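Local structure of mRNA-binding protein PUF3 (Saccharomyces cerevisiae, 3K49) at residues G103-L108 with I131-E136; S172-I177 with L206-D211; R290-A295 with K329-I334. The protein binds 3'-UTRs, predominantly of mRNAs encoding mitochondrial proteins, through its Pumilio RNA-binding domain, and promotes deadenylation and decay of COX17 mRNA. All coordinates share one frame; numbering follows the deposited sequence.

Interaction 1 of 3, residues G103-L108 with I131-E136; sequences GNMKQL and IELVLE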
loop_
_atom_site.group_PDB
_atom_site.type_symbol
_atom_site.label_atom_id
_atom_site.label_comp_id
_atom_site.label_asym_id
_atom_site.label_seq_id
_atom_site.Cartn_x
_atom_site.Cartn_y
_atom_site.Cartn_z
ATOM N N GLY A 103 1.988 10.037 27.270
ATOM C CA GLY A 103 0.843 10.887 27.558
ATOM C C GLY A 103 0.483 11.792 26.398
ATOM O O GLY A 103 -0.494 12.530 26.472
ATOM N N ASN A 104 1.276 11.736 25.326
ATOM C CA ASN A 104 1.099 12.631 24.185
ATOM C C ASN A 104 0.991 11.915 22.863
ATOM O O ASN A 104 0.971 12.560 21.819
ATOM C CB ASN A 104 2.248 13.636 24.099
ATOM C CG ASN A 104 2.456 14.386 25.393
ATOM O OD1 ASN A 104 1.589 15.146 25.820
ATOM N ND2 ASN A 104 3.610 14.171 26.031
ATOM N N MET A 105 0.920 10.588 22.905
ATOM C CA MET A 105 0.846 9.805 21.677
ATOM C C MET A 105 -0.209 10.295 20.714
ATOM O O MET A 105 0.102 10.556 19.556
ATOM C CB MET A 105 0.623 8.317 21.957
ATOM C CG MET A 105 1.878 7.485 21.820
ATOM S SD MET A 105 2.610 7.597 20.172
ATOM C CE MET A 105 1.719 6.312 19.290
ATOM N N LYS A 106 -1.452 10.405 21.191
ATOM C CA LYS A 106 -2.583 10.724 20.323
ATOM C C LYS A 106 -2.360 12.048 19.617
ATOM O O LYS A 106 -2.467 12.147 18.391
ATOM C CB LYS A 106 -3.890 10.750 21.120
ATOM C CG LYS A 106 -5.139 10.696 20.256
ATOM C CD LYS A 106 -6.352 10.269 21.064
ATOM C CE LYS A 106 -7.633 10.657 20.355
ATOM N NZ LYS A 106 -8.843 10.177 21.080
ATOM N N GLN A 107 -2.020 13.062 20.399
ATOM C CA GLN A 107 -1.819 14.389 19.856
ATOM C C GLN A 107 -0.715 14.403 18.802
ATOM O O GLN A 107 -0.911 14.921 17.699
ATOM C CB GLN A 107 -1.504 15.353 20.985
ATOM C CG GLN A 107 -1.216 16.761 20.529
ATOM C CD GLN A 107 -1.211 17.733 21.690
ATOM O OE1 GLN A 107 -0.867 17.371 22.820
ATOM N NE2 GLN A 107 -1.608 18.969 21.426
ATOM N N LEU A 108 0.440 13.828 19.135
ATOM C CA LEU A 108 1.549 13.763 18.191
ATOM C C LEU A 108 1.149 12.976 16.946
ATOM O O LEU A 108 1.467 13.348 15.818
ATOM C CB LEU A 108 2.777 13.128 18.845
ATOM C CG LEU A 108 3.279 13.904 20.052
ATOM C CD1 LEU A 108 4.371 13.130 20.747
ATOM C CD2 LEU A 108 3.742 15.272 19.603
ATOM N N ILE A 131 4.991 -0.796 22.417
ATOM C CA ILE A 131 3.652 -1.158 22.860
ATOM C C ILE A 131 3.169 -0.159 23.920
ATOM O O ILE A 131 2.003 0.252 23.943
ATOM C CB ILE A 131 3.587 -2.639 23.346
ATOM C CG1 ILE A 131 2.177 -2.971 23.838
ATOM C CG2 ILE A 131 4.625 -2.908 24.421
ATOM C CD1 ILE A 131 1.092 -2.721 22.784
ATOM N N GLU A 132 4.086 0.263 24.774
ATOM C CA GLU A 132 3.777 1.247 25.805
ATOM C C GLU A 132 3.203 2.528 25.204
ATOM O O GLU A 132 2.207 3.059 25.698
ATOM C CB GLU A 132 5.045 1.551 26.600
ATOM C CG GLU A 132 4.849 2.298 27.900
ATOM C CD GLU A 132 6.186 2.623 28.566
ATOM O OE1 GLU A 132 6.335 3.748 29.090
ATOM O OE2 GLU A 132 7.099 1.764 28.551
ATOM N N LEU A 133 3.833 3.019 24.138
ATOM C CA LEU A 133 3.340 4.194 23.409
ATOM C C LEU A 133 2.026 3.931 22.656
ATOM O O LEU A 133 1.092 4.729 22.717
ATOM C CB LEU A 133 4.401 4.695 22.422
ATOM C CG LEU A 133 5.590 5.444 23.022
ATOM C CD1 LEU A 133 6.511 5.905 21.912
ATOM C CD2 LEU A 133 5.128 6.643 23.879
ATOM N N VAL A 134 1.973 2.814 21.939
ATOM C CA VAL A 134 0.802 2.483 21.141
ATOM C C VAL A 134 -0.464 2.258 21.982
ATOM O O VAL A 134 -1.563 2.591 21.547
ATOM C CB VAL A 134 1.077 1.275 20.219
ATOM C CG1 VAL A 134 -0.208 0.806 19.570
ATOM C CG2 VAL A 134 2.118 1.657 19.159
ATOM N N LEU A 135 -0.303 1.716 23.188
ATOM C CA LEU A 135 -1.425 1.503 24.107
ATOM C C LEU A 135 -2.245 2.763 24.355
ATOM O O LEU A 135 -3.399 2.687 24.783
ATOM C CB LEU A 135 -0.931 0.940 25.443
ATOM C CG LEU A 135 -1.130 -0.560 25.660
ATOM C CD1 LEU A 135 0.139 -1.231 26.132
ATOM C CD2 LEU A 135 -2.253 -0.806 26.638
ATOM N N GLU A 136 -1.650 3.921 24.099
ATOM C CA GLU A 136 -2.323 5.190 24.355
ATOM C C GLU A 136 -3.362 5.469 23.291
ATOM O O GLU A 136 -4.150 6.417 23.417
ATOM C CB GLU A 136 -1.319 6.340 24.395
ATOM C CG GLU A 136 -0.367 6.285 25.568
ATOM C CD GLU A 136 0.598 7.457 25.596
ATOM O OE1 GLU A 136 0.186 8.581 25.216
ATOM O OE2 GLU A 136 1.766 7.253 26.005
#
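E136 reaches across to the backbone of G103 and M105 with its carboxylate. E136 CB lies 3.7 Å from M105 CB. With CG anti to the carbonyl carbon (chi1 -67°) and the chain extended beyond it, the carboxylate reaches the start of helix 105-110. E136 CD lies 3.7 Å from M105 CB, which also flanks E136 OE1 at 3.3 Å. At the tip, E136 OE2 accepts the N-H of G103 at 3.1 Å in a nearly straight bond (171°), on the syn side though tilted out of the carboxylate plane. E136 OE1 takes M105 N, also at 3.1 Å, from above that plane; G103 N also makes a weak bond to E136 OE1. A glutamate suits this place: it spans the gap, and its charge would be favoured beside a helix N terminus. N104, at the N-cap, gives no side-chain cap and bonds Q100 O instead. G103 has a positive phi (87°), a conformation easiest for glycine. M105 adds the apolar half of the contact, crossing L133 at about a right angle with M105 CG 3.8 Å from L133 CB, while I118 touches it from helix 114-124. Such a bridge belongs to the all-helical Pumilio repeat array: the first residue of Pumilio 4 holds the turn before a helix in Pumilio 3.

Interaction 2 of 3, residues S172-I177 with L206-D211; sequences SLTGHI and LNELKD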
loop_
_atom_site.group_PDB
_atom_site.type_symbol
_atom_site.label_atom_id
_atom_site.label_comp_id
_atom_site.label_asym_id
_atom_site.label_seq_id
_atom_site.Cartn_x
_atom_site.Cartn_y
_atom_site.Cartn_z
ATOM N N SER A 172 -11.695 -3.359 17.971
ATOM C CA SER A 172 -12.325 -2.053 17.759
ATOM C C SER A 172 -12.934 -1.957 16.368
ATOM O O SER A 172 -13.714 -1.055 16.088
ATOM C CB SER A 172 -11.315 -0.905 17.943
ATOM O OG SER A 172 -10.801 -0.860 19.264
ATOM N N LEU A 173 -12.562 -2.883 15.491
ATOM C CA LEU A 173 -12.990 -2.806 14.100
ATOM C C LEU A 173 -14.231 -3.641 13.780
ATOM O O LEU A 173 -14.927 -3.365 12.800
ATOM C CB LEU A 173 -11.843 -3.212 13.173
ATOM C CG LEU A 173 -10.963 -2.084 12.642
ATOM C CD1 LEU A 173 -10.434 -1.284 13.781
ATOM C CD2 LEU A 173 -9.824 -2.651 11.804
ATOM N N THR A 174 -14.511 -4.661 14.587
ATOM C CA THR A 174 -15.585 -5.589 14.243
ATOM C C THR A 174 -16.886 -4.820 14.063
ATOM O O THR A 174 -17.248 -3.995 14.899
ATOM C CB THR A 174 -15.756 -6.718 15.272
ATOM O OG1 THR A 174 -16.274 -6.179 16.496
ATOM C CG2 THR A 174 -14.410 -7.424 15.513
ATOM N N GLY A 175 -17.563 -5.080 12.949
ATOM C CA GLY A 175 -18.723 -4.302 12.565
ATOM C C GLY A 175 -18.387 -3.223 11.550
ATOM O O GLY A 175 -19.254 -2.750 10.805
ATOM N N HIS A 176 -17.119 -2.834 11.500
ATOM C CA HIS A 176 -16.725 -1.736 10.624
ATOM C C HIS A 176 -15.877 -2.176 9.447
ATOM O O HIS A 176 -15.545 -1.366 8.585
ATOM C CB HIS A 176 -16.009 -0.655 11.423
ATOM C CG HIS A 176 -16.748 -0.224 12.651
ATOM N ND1 HIS A 176 -17.639 0.829 12.658
ATOM C CD2 HIS A 176 -16.729 -0.701 13.920
ATOM C CE1 HIS A 176 -18.131 0.981 13.870
ATOM N NE2 HIS A 176 -17.590 0.065 14.659
ATOM N N ILE A 177 -15.568 -3.468 9.388
ATOM C CA ILE A 177 -14.589 -3.982 8.433
ATOM C C ILE A 177 -14.948 -3.773 6.969
ATOM O O ILE A 177 -14.079 -3.436 6.172
ATOM C CB ILE A 177 -14.260 -5.461 8.702
ATOM C CG1 ILE A 177 -13.558 -5.598 10.055
ATOM C CG2 ILE A 177 -13.382 -6.037 7.593
ATOM C CD1 ILE A 177 -13.495 -7.025 10.562
ATOM N N LEU A 206 -12.307 -11.806 7.150
ATOM C CA LEU A 206 -12.812 -12.350 5.896
ATOM C C LEU A 206 -14.297 -12.721 6.006
ATOM O O LEU A 206 -15.012 -12.786 5.004
ATOM C CB LEU A 206 -11.982 -13.561 5.478
ATOM C CG LEU A 206 -10.542 -13.221 5.096
ATOM C CD1 LEU A 206 -9.737 -14.493 4.833
ATOM C CD2 LEU A 206 -10.510 -12.286 3.905
ATOM N N ASN A 207 -14.747 -12.966 7.234
ATOM C CA ASN A 207 -16.153 -13.215 7.512
ATOM C C ASN A 207 -17.043 -11.989 7.290
ATOM O O ASN A 207 -18.186 -12.118 6.881
ATOM C CB ASN A 207 -16.323 -13.729 8.945
ATOM C CG ASN A 207 -16.014 -15.223 9.075
ATOM O OD1 ASN A 207 -15.733 -15.904 8.083
ATOM N ND2 ASN A 207 -16.068 -15.733 10.303
ATOM N N GLU A 208 -16.522 -10.802 7.566
ATOM C CA GLU A 208 -17.286 -9.579 7.355
ATOM C C GLU A 208 -17.238 -9.130 5.893
ATOM O O GLU A 208 -17.909 -8.171 5.508
ATOM C CB GLU A 208 -16.790 -8.452 8.271
ATOM C CG GLU A 208 -16.984 -8.727 9.755
ATOM C CD GLU A 208 -16.981 -7.454 10.588
ATOM O OE1 GLU A 208 -16.892 -7.539 11.838
ATOM O OE2 GLU A 208 -17.074 -6.361 9.989
ATOM N N LEU A 209 -16.450 -9.820 5.078
ATOM C CA LEU A 209 -16.309 -9.432 3.680
ATOM C C LEU A 209 -16.947 -10.463 2.737
ATOM O O LEU A 209 -17.300 -10.146 1.602
ATOM C CB LEU A 209 -14.823 -9.269 3.326
ATOM C CG LEU A 209 -13.934 -8.342 4.160
ATOM C CD1 LEU A 209 -12.586 -8.195 3.497
ATOM C CD2 LEU A 209 -14.586 -6.979 4.319
ATOM N N LYS A 210 -17.072 -11.705 3.199
ATOM C CA LYS A 210 -17.438 -12.792 2.309
ATOM C C LYS A 210 -18.882 -12.745 1.791
ATOM O O LYS A 210 -19.280 -13.594 1.003
ATOM C CB LYS A 210 -17.133 -14.142 2.956
ATOM C CG LYS A 210 -17.957 -14.479 4.191
ATOM C CD LYS A 210 -17.779 -15.971 4.549
ATOM C CE LYS A 210 -18.519 -16.345 5.820
ATOM N NZ LYS A 210 -18.001 -17.588 6.426
ATOM N N ASP A 211 -19.657 -11.753 2.221
ATOM C CA ASP A 211 -21.014 -11.570 1.709
ATOM C C ASP A 211 -21.078 -10.402 0.733
ATOM O O ASP A 211 -22.137 -10.082 0.212
ATOM C CB ASP A 211 -22.024 -11.347 2.849
ATOM C CG ASP A 211 -22.262 -12.599 3.693
ATOM O OD1 ASP A 211 -22.794 -12.459 4.817
ATOM O OD2 ASP A 211 -21.928 -13.717 3.240
#
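E208, the first residue of Pumilio 6, lays its carboxylate against T174, G175 and I177 of Pumilio 5, joining neighbouring repeats of the helical Pumilio fold. Its CG is anti to the carbonyl carbon (chi1 -64°) and the chain is extended beyond it, which carries the carboxylate to G175. The firm bond is G175 N to E208 OE1, 2.8 Å long, received on the syn lone pair. E208 OE2 accepts a weak bond from I177 N at 3.3 Å, so the carboxylate sits beside the opening turn of helix 177-181, where its negative charge is likely to be welcome. The I177 side chain crosses that of E208 at about a right angle, I177 CD1 lying 3.5 Å from E208 CD, and the branched isoleucine covers the carboxylate with carbon. L209 completes the apolar side, its CD2 meeting I177 CG2 at 3.6 Å. An alanine in place of E208 would probably leave G175 N without its mate and open a gap beside I177 CD1. In the next shell, G175 suits its place because its phi is positive (98°), which lets the chain turn sharply after helix 167-173. Behind that turn L173 packs on V141 and I145. Within helix 177-181, I177 O receives a hydrogen bond from S181 OG.

Interaction 3 of 3, residues R290-A295 with K329-I334; sequences RDKNHA and KKLIVI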
loop_
_atom_site.group_PDB
_atom_site.type_symbol
_atom_site.label_atom_id
_atom_site.label_comp_id
_atom_site.label_asym_id
_atom_site.label_seq_id
_atom_site.Cartn_x
_atom_site.Cartn_y
_atom_site.Cartn_z
ATOM N N ARG A 290 -15.548 -21.843 -28.923
ATOM C CA ARG A 290 -15.745 -23.283 -28.764
ATOM C C ARG A 290 -14.758 -24.157 -29.549
ATOM O O ARG A 290 -14.381 -25.238 -29.089
ATOM C CB ARG A 290 -17.200 -23.661 -29.070
ATOM C CG ARG A 290 -18.196 -22.965 -28.143
ATOM C CD ARG A 290 -19.642 -23.300 -28.465
ATOM N NE ARG A 290 -20.557 -22.503 -27.653
ATOM C CZ ARG A 290 -21.883 -22.530 -27.758
ATOM N NH1 ARG A 290 -22.468 -23.322 -28.646
ATOM N NH2 ARG A 290 -22.626 -21.763 -26.970
ATOM N N ASP A 291 -14.326 -23.681 -30.714
ATOM C CA ASP A 291 -13.464 -24.478 -31.585
ATOM C C ASP A 291 -12.680 -23.622 -32.575
ATOM O O ASP A 291 -12.835 -22.404 -32.610
ATOM C CB ASP A 291 -14.304 -25.504 -32.349
ATOM C CG ASP A 291 -15.420 -24.857 -33.157
ATOM O OD1 ASP A 291 -15.176 -23.785 -33.749
ATOM O OD2 ASP A 291 -16.538 -25.415 -33.199
ATOM N N LYS A 292 -11.855 -24.277 -33.389
ATOM C CA LYS A 292 -11.029 -23.598 -34.385
ATOM C C LYS A 292 -11.861 -22.763 -35.352
ATOM O O LYS A 292 -11.358 -21.831 -35.976
ATOM C CB LYS A 292 -10.207 -24.615 -35.181
ATOM C CG LYS A 292 -9.300 -25.517 -34.349
ATOM C CD LYS A 292 -8.071 -24.768 -33.838
ATOM C CE LYS A 292 -6.971 -25.722 -33.372
ATOM N NZ LYS A 292 -6.241 -26.351 -34.514
ATOM N N ASN A 293 -13.137 -23.104 -35.474
ATOM C CA ASN A 293 -14.019 -22.453 -36.432
ATOM C C ASN A 293 -14.655 -21.191 -35.862
ATOM O O ASN A 293 -14.591 -20.123 -36.471
ATOM C CB ASN A 293 -15.112 -23.429 -36.859
ATOM C CG ASN A 293 -15.257 -23.517 -38.363
ATOM O OD1 ASN A 293 -14.412 -23.015 -39.106
ATOM N ND2 ASN A 293 -16.319 -24.176 -38.821
ATOM N N HIS A 294 -15.286 -21.328 -34.699
ATOM C CA HIS A 294 -15.815 -20.179 -33.981
ATOM C C HIS A 294 -14.736 -19.117 -33.913
ATOM O O HIS A 294 -14.992 -17.943 -34.173
ATOM C CB HIS A 294 -16.248 -20.577 -32.568
ATOM C CG HIS A 294 -17.545 -21.320 -32.521
ATOM N ND1 HIS A 294 -17.625 -22.696 -32.647
ATOM C CD2 HIS A 294 -18.818 -20.890 -32.363
ATOM C CE1 HIS A 294 -18.884 -23.070 -32.567
ATOM N NE2 HIS A 294 -19.634 -21.992 -32.394
ATOM N N ALA A 295 -13.523 -19.551 -33.585
ATOM C CA ALA A 295 -12.385 -18.653 -33.450
ATOM C C ALA A 295 -12.156 -17.832 -34.712
ATOM O O ALA A 295 -11.996 -16.610 -34.648
ATOM C CB ALA A 295 -11.132 -19.437 -33.085
ATOM N N LYS A 329 -4.788 -21.112 -25.234
ATOM C CA LYS A 329 -3.908 -20.130 -25.859
ATOM C C LYS A 329 -4.031 -20.201 -27.373
ATOM O O LYS A 329 -4.061 -19.177 -28.056
ATOM C CB LYS A 329 -2.454 -20.393 -25.446
ATOM C CG LYS A 329 -1.489 -19.246 -25.723
ATOM C CD LYS A 329 -0.124 -19.508 -25.093
ATOM C CE LYS A 329 0.808 -18.316 -25.258
ATOM N NZ LYS A 329 2.142 -18.530 -24.618
ATOM N N LYS A 330 -4.104 -21.426 -27.886
ATOM C CA LYS A 330 -4.241 -21.670 -29.314
ATOM C C LYS A 330 -5.420 -20.885 -29.888
ATOM O O LYS A 330 -5.267 -20.112 -30.840
ATOM C CB LYS A 330 -4.432 -23.170 -29.564
ATOM C CG LYS A 330 -4.211 -23.612 -31.006
ATOM C CD LYS A 330 -4.079 -25.133 -31.106
ATOM C CE LYS A 330 -3.594 -25.575 -32.483
ATOM N NZ LYS A 330 -3.217 -27.020 -32.522
ATOM N N LEU A 331 -6.591 -21.079 -29.288
ATOM C CA LEU A 331 -7.827 -20.478 -29.785
ATOM C C LEU A 331 -7.854 -18.961 -29.606
ATOM O O LEU A 331 -8.436 -18.240 -30.417
ATOM C CB LEU A 331 -9.037 -21.107 -29.091
ATOM C CG LEU A 331 -8.928 -22.610 -28.814
ATOM C CD1 LEU A 331 -10.204 -23.133 -28.161
ATOM C CD2 LEU A 331 -8.610 -23.388 -30.085
ATOM N N ILE A 332 -7.219 -18.481 -28.544
ATOM C CA ILE A 332 -7.228 -17.060 -28.231
ATOM C C ILE A 332 -6.444 -16.261 -29.266
ATOM O O ILE A 332 -6.877 -15.193 -29.711
ATOM C CB ILE A 332 -6.672 -16.797 -26.811
ATOM C CG1 ILE A 332 -7.634 -17.365 -25.763
ATOM C CG2 ILE A 332 -6.436 -15.304 -26.588
ATOM C CD1 ILE A 332 -7.146 -17.262 -24.344
ATOM N N VAL A 333 -5.288 -16.787 -29.650
ATOM C CA VAL A 333 -4.410 -16.091 -30.580
ATOM C C VAL A 333 -5.081 -15.911 -31.930
ATOM O O VAL A 333 -5.162 -14.802 -32.464
ATOM C CB VAL A 333 -3.091 -16.857 -30.791
ATOM C CG1 VAL A 333 -2.245 -16.175 -31.855
ATOM C CG2 VAL A 333 -2.326 -16.969 -29.481
ATOM N N ILE A 334 -5.562 -17.017 -32.478
ATOM C CA ILE A 334 -6.181 -17.013 -33.793
ATOM C C ILE A 334 -7.362 -16.054 -33.858
ATOM O O ILE A 334 -7.550 -15.362 -34.860
ATOM C CB ILE A 334 -6.677 -18.415 -34.184
ATOM C CG1 ILE A 334 -5.499 -19.378 -34.335
ATOM C CG2 ILE A 334 -7.489 -18.350 -35.470
ATOM C CD1 ILE A 334 -5.909 -20.826 -34.484
#
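Beside the contact of K292 and A295 with K330, L331 and I334, the imidazole of H294 has R290 CB over one face, 3.7 Å above the plane and offset toward the rim, while D291 CG lies in plane at its edge. There H294 ND1 gives a weak hydrogen bond to D291 OD1. The same oxygen accepts H294 N nearly along the C-O axis, and N293 N weakly, so D291 is a true N-cap, a natural place for a short acidic side chain at the start of helix 292-296. This short helix immediately precedes Pumilio 8 and rests on helix 326-345, which runs through the end of that repeat, in the C-terminal part of the Pumilio domain. No hydrogen bond joins the two segments. A295 is small enough to let the backbones approach, its CB 4.0 Å from L331 O and 4.5 Å from I334 CG2. K292 bends at chi2 (-74°), which brings CD to within 4.0 Å of L331 CD2; L331 in turn also touches P289. Farther out, the long aliphatic chains of K292 and K330 pass each other, their CE atoms 3.5 Å apart. K292 NZ and K330 NZ, like charges, are 3.7 Å apart, a closeness that would probably cost some electrostatic energy.

Overall arrangement
From the N terminus, interaction 1 closes first, over 22 intervening, mostly helical residues, and ties the start of Pumilio 4 back to Pumilio 3. Interaction 2 follows, closing over 28 residues of Pumilio 5 and tying its start to the start of Pumilio 6. Interaction 3 closes the longest loop, 33 residues, joining the helix ahead of Pumilio 8 to the long helix at its end. The three are strictly in series: none nests in or crosses another. Centres of interactions 1 and 2 are 26 Å apart, whereas those of interactions 1 and 3 are 62 Å apart, on opposite sides of the chain's centre, as expected for successive local ties along an elongated, arched repeat domain.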